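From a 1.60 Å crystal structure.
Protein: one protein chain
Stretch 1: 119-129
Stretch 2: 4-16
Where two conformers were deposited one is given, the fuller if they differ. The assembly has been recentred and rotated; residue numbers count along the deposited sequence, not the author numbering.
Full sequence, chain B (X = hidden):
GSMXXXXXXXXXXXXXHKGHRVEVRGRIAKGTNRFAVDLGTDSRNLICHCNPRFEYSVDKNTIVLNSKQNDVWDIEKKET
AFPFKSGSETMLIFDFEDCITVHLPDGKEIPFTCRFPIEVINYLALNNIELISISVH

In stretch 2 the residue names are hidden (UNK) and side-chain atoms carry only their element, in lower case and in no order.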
# COMPACT_ATOMS: atom_id res chain seq x y z
N GLU B 119 6.32 3.94 -26.36
CA GLU B 119 6.45 5.07 -25.44
C GLU B 119 5.46 4.97 -24.28
O GLU B 119 5.66 5.61 -23.31
CB GLU B 119 6.32 6.42 -26.13
CG GLU B 119 7.65 6.78 -26.89
CD GLU B 119 8.93 6.77 -25.95
OE1 GLU B 119 8.99 7.49 -24.89
OE2 GLU B 119 9.92 6.05 -26.27
N VAL B 120 4.41 4.19 -24.44
CA VAL B 120 3.36 4.05 -23.39
C VAL B 120 2.93 2.62 -23.33
O VAL B 120 2.56 2.01 -24.34
CB VAL B 120 2.15 4.97 -23.66
CG1 VAL B 120 1.11 4.84 -22.56
CG2 VAL B 120 2.57 6.40 -23.79
N ILE B 121 2.96 2.05 -22.13
CA ILE B 121 2.32 0.77 -21.84
C ILE B 121 0.95 0.96 -21.34
O ILE B 121 0.69 1.61 -20.32
CB ILE B 121 3.15 -0.07 -20.78
CG1 ILE B 121 4.52 -0.38 -21.47
CG2 ILE B 121 2.39 -1.31 -20.28
CD1 ILE B 121 5.45 -0.96 -20.49
N ASN B 122 0.01 0.53 -22.12
CA ASN B 122 -1.36 0.67 -21.74
C ASN B 122 -2.09 -0.59 -21.30
O ASN B 122 -3.21 -0.57 -20.75
CB ASN B 122 -2.15 1.28 -22.91
CG ASN B 122 -2.07 2.77 -22.99
OD1 ASN B 122 -2.22 3.50 -21.97
ND2 ASN B 122 -1.77 3.26 -24.17
N TYR B 123 -1.54 -1.78 -21.63
CA TYR B 123 -2.09 -3.02 -21.34
C TYR B 123 -1.23 -3.81 -20.38
O TYR B 123 -0.01 -3.88 -20.55
CB TYR B 123 -2.20 -3.86 -22.66
CG TYR B 123 -2.69 -5.28 -22.55
CD1 TYR B 123 -4.04 -5.65 -22.53
CD2 TYR B 123 -1.80 -6.35 -22.52
CE1 TYR B 123 -4.47 -6.94 -22.48
CE2 TYR B 123 -2.22 -7.65 -22.44
CZ TYR B 123 -3.54 -7.99 -22.44
OH TYR B 123 -3.93 -9.31 -22.34
N LEU B 124 -1.92 -4.31 -19.34
CA LEU B 124 -1.31 -5.20 -18.34
C LEU B 124 -2.23 -6.34 -18.01
O LEU B 124 -3.44 -6.14 -17.72
CB LEU B 124 -0.96 -4.38 -17.09
CG LEU B 124 -0.11 -5.07 -16.00
CD1 LEU B 124 0.67 -4.02 -15.25
CD2 LEU B 124 -1.02 -5.91 -15.11
N ALA B 125 -1.73 -7.58 -18.10
CA ALA B 125 -2.56 -8.71 -17.82
C ALA B 125 -1.95 -9.69 -16.87
O ALA B 125 -0.68 -9.81 -16.89
CB ALA B 125 -2.89 -9.48 -19.12
N LEU B 126 -2.81 -10.36 -16.11
CA LEU B 126 -2.40 -11.38 -15.18
C LEU B 126 -3.02 -12.67 -15.62
O LEU B 126 -4.22 -12.73 -15.94
CB LEU B 126 -2.90 -11.09 -13.74
CG LEU B 126 -1.93 -10.21 -12.89
CD1 LEU B 126 -1.69 -8.83 -13.47
CD2 LEU B 126 -2.54 -10.02 -11.50
N ASN B 127 -2.24 -13.75 -15.62
CA ASN B 127 -2.69 -15.08 -16.00
C ASN B 127 -2.17 -16.04 -14.91
O ASN B 127 -0.96 -16.08 -14.57
CB ASN B 127 -2.16 -15.45 -17.41
CG ASN B 127 -2.79 -14.59 -18.54
OD1 ASN B 127 -3.95 -14.32 -18.53
ND2 ASN B 127 -2.01 -14.20 -19.49
N ASN B 128 -3.10 -16.86 -14.40
CA ASN B 128 -2.85 -17.81 -13.30
C ASN B 128 -2.29 -17.11 -12.02
O ASN B 128 -1.57 -17.72 -11.22
CB ASN B 128 -1.86 -18.87 -13.83
CG ASN B 128 -2.57 -20.05 -14.48
OD1 ASN B 128 -3.80 -20.05 -14.57
ND2 ASN B 128 -1.82 -21.07 -14.89
N ILE B 129 -2.70 -15.89 -11.83
CA ILE B 129 -2.39 -15.17 -10.59
C ILE B 129 -3.50 -14.20 -10.32
O ILE B 129 -3.99 -13.48 -11.22
CB ILE B 129 -0.99 -14.52 -10.76
CG1 ILE B 129 -0.71 -13.64 -9.51
CG2 ILE B 129 -0.88 -13.64 -11.99
CD1 ILE B 129 0.68 -13.03 -9.43
N UNK B 4 -2.77 -23.88 -21.33
CA UNK B 4 -3.26 -22.53 -21.32
C UNK B 4 -3.38 -22.16 -19.82
O UNK B 4 -3.84 -22.92 -19.00
o UNK B 4 -4.97 -22.61 -24.32
o UNK B 4 -3.68 -20.93 -23.71
c UNK B 4 -4.41 -21.91 -23.45
c UNK B 4 -4.59 -22.30 -22.03
N UNK B 5 -3.05 -20.90 -19.55
CA UNK B 5 -3.33 -20.33 -18.26
C UNK B 5 -4.77 -19.79 -18.19
O UNK B 5 -5.34 -19.45 -19.24
c UNK B 5 -2.35 -19.19 -18.09
c UNK B 5 0.19 -17.55 -19.50
c UNK B 5 -0.87 -19.65 -18.07
s UNK B 5 0.36 -18.35 -17.87
N UNK B 6 -5.34 -19.76 -16.99
CA UNK B 6 -6.60 -19.07 -16.75
C UNK B 6 -6.36 -17.53 -16.81
O UNK B 6 -5.44 -17.00 -16.16
c UNK B 6 -8.47 -18.73 -15.10
c UNK B 6 -7.17 -19.48 -15.42
o UNK B 6 -8.40 -18.25 -12.79
c UNK B 6 -8.94 -18.94 -13.69
o UNK B 6 -9.87 -19.77 -13.48
N UNK B 7 -7.12 -16.79 -17.62
CA UNK B 7 -7.05 -15.33 -17.58
C UNK B 7 -7.45 -14.82 -16.20
O UNK B 7 -8.35 -15.38 -15.50
c UNK B 7 -8.85 -16.03 -18.94
c UNK B 7 -7.98 -14.89 -18.69
c UNK B 7 -8.08 -17.27 -18.65
N UNK B 8 -6.69 -13.87 -15.71
CA UNK B 8 -7.08 -13.12 -14.47
C UNK B 8 -7.31 -11.70 -15.01
O UNK B 8 -7.72 -11.46 -16.16
c UNK B 8 -6.59 -12.56 -11.87
o UNK B 8 -7.35 -13.32 -11.21
c UNK B 8 -6.02 -13.12 -13.30
o UNK B 8 -6.24 -11.40 -11.44
N UNK B 9 -6.97 -10.73 -14.18
CA UNK B 9 -7.28 -9.37 -14.57
C UNK B 9 -6.66 -8.97 -15.90
O UNK B 9 -5.51 -9.38 -16.27
c UNK B 9 -7.88 -8.46 -12.29
c UNK B 9 -6.97 -8.30 -13.49
c UNK B 9 -5.51 -8.20 -13.12
N UNK B 10 -7.37 -8.09 -16.65
CA UNK B 10 -6.74 -7.29 -17.69
C UNK B 10 -6.98 -5.83 -17.41
O UNK B 10 -8.09 -5.44 -17.09
n UNK B 10 -5.52 -11.79 -18.39
c UNK B 10 -7.64 -10.03 -19.31
n UNK B 10 -5.64 -12.98 -20.29
c UNK B 10 -6.81 -8.86 -19.70
c UNK B 10 -7.27 -7.57 -19.09
n UNK B 10 -7.11 -11.22 -19.95
c UNK B 10 -6.05 -11.95 -19.57
N UNK B 11 -5.94 -5.04 -17.48
CA UNK B 11 -5.99 -3.61 -17.23
C UNK B 11 -5.74 -2.93 -18.57
O UNK B 11 -4.79 -3.31 -19.29
c UNK B 11 -4.24 -4.03 -13.79
c UNK B 11 -5.30 -3.95 -14.85
c UNK B 11 -4.92 -3.25 -16.16
c UNK B 11 -4.90 -1.73 -16.02
N UNK B 12 -6.62 -2.02 -19.02
CA UNK B 12 -6.34 -1.25 -20.16
C UNK B 12 -6.28 0.26 -19.80
O UNK B 12 -6.69 0.64 -18.67
c UNK B 12 -7.34 -2.93 -21.70
o UNK B 12 -8.68 -1.28 -20.63
c UNK B 12 -7.41 -1.52 -21.25
N UNK B 13 -5.74 1.06 -20.67
CA UNK B 13 -5.53 2.44 -20.51
C UNK B 13 -4.64 2.73 -19.32
O UNK B 13 -4.77 3.79 -18.64
c UNK B 13 -7.72 3.31 -21.54
n UNK B 13 -8.98 3.54 -21.35
c UNK B 13 -6.83 3.27 -20.32
o UNK B 13 -7.25 3.07 -22.64
N UNK B 14 -3.65 1.88 -19.14
CA UNK B 14 -2.72 2.05 -18.01
C UNK B 14 -1.90 3.36 -18.09
O UNK B 14 -1.65 3.94 -17.02
c UNK B 14 -1.82 0.70 -15.30
c UNK B 14 0.11 -0.20 -16.68
c UNK B 14 -1.00 0.87 -16.59
c UNK B 14 -1.82 0.83 -17.88
N UNK B 15 -1.59 3.85 -19.27
CA UNK B 15 -0.86 5.10 -19.48
C UNK B 15 0.44 5.20 -18.71
O UNK B 15 0.77 6.25 -18.15
n UNK B 15 -1.68 8.63 -19.19
c UNK B 15 -1.39 7.53 -19.81
c UNK B 15 -1.76 6.27 -19.11
o UNK B 15 -0.85 7.53 -20.90
N UNK B 16 1.19 4.11 -18.70
CA UNK B 16 2.49 4.06 -18.06
C UNK B 16 3.54 4.55 -19.05
O UNK B 16 3.80 3.90 -20.02
c UNK B 16 4.00 3.09 -15.40
c UNK B 16 4.40 1.03 -16.74
c UNK B 16 2.81 2.66 -17.58
c UNK B 16 4.07 2.48 -16.79
O HOH W 1 -2.55 -23.50 -16.49

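Position 4 has two side-chain carbons, the second carrying two oxygens. They do not touch stretch 1. That is a short carboxylate, Asp4. A water bridges its O (2.9 Å from the water) and Asn128 ND2 (3.0 Å from the water).

Position 5 is an unbranched chain of two carbons, a sulfur and a carbon. Its CB points toward stretch 1, and the end carbon lies 3.8 Å from Asn127 CB. The sulfur in a thioether identifies Met5.

Position 6 has three carbons, the third carrying two oxygens. Its CB lies 3.5 Å from Asn128 OD1. This is Glu6. The carboxylate takes no part here; the backbone does. Glu6 N donates to Asn128 OD1 (2.9 Å), and Asn128 N donates to Glu6 O (2.9 Å).

Position 7 has three carbons closing a ring onto its own N. Its CB lies 4.1 Å from Asn127 OD1. The ring makes it Pro7. Its N has no hydrogen to give. The residue pairs with Asn127 at a non-hydrogen-bonded site, where none is needed.

Position 8 has two carbons and two terminal oxygens, again a short carboxylate. Its CB lies 3.7 Å from Leu126 CB. This is Asp8. Two conformers were deposited. Its N donates to Leu126 O (2.7 Å).

Position 9 has one carbon carrying two others. One of the two end carbons packs 3.8 Å from Leu126 CD2. No oxygen is present, so this is Val9. Leu126 N donates to Val9 O (2.9 Å).

Position 10 has three carbons, a nitrogen, and a carbon carrying two more nitrogens. The two end nitrogens lie 2.8 and 3.0 Å from Asn127 OD1. Ala125 CB and Tyr123 OH lie over one face of the group. This guanidinium marks Arg10. Its NH2 and NH1 both donate to Asn127 OD1.

Position 11 has four carbons forked at the first, one arm two carbons long. The end carbon of that arm is 4.0 Å from Leu124 CD2. This is Ile11. Ile11 N donates to Leu124 O (2.7 Å), and Leu124 N to Ile11 O (3.0 Å).

Position 12 has one carbon carrying an oxygen and a carbon. The end carbon sits at the edge of the Tyr123 ring. Hence Thr12.

Position 13 has two carbons, the second carrying one oxygen and one nitrogen. Its CB points away from stretch 1. This is Asn13.

Position 14 has four carbons forked at the second. One end carbon lies 4.1 Å from Leu124 CD1. This is Leu14. Its N donates to Asn122 O (3.0 Å).

Position 15 repeats the amide pattern of position 13. Its oxygen lies 3.7 Å from Val120 CG1. This is Asn15. Its N donates to Asn122 OD1 (2.8 Å).

Position 16 again has four carbons forked at the second. Its CB lies 4.2 Å from Ile121 CB. This is Leu16. Ile121 N donates to Leu16 O (2.9 Å).

The contact is antiparallel strand pairing in two ladders, separated by a register shift of two residues. A bulge between Ala125 and Asn127 shifts the longer ladder by one. Ile121, Leu124, Ile11 and Leu16 share an apolar face. Ala125, Asn127, Pro7 and Arg10 share the other, where Arg10 secures Asn127. The two stretches bury 1048 Å² in total.

Stretch 2 4-16: DMEPDVRITNLNL
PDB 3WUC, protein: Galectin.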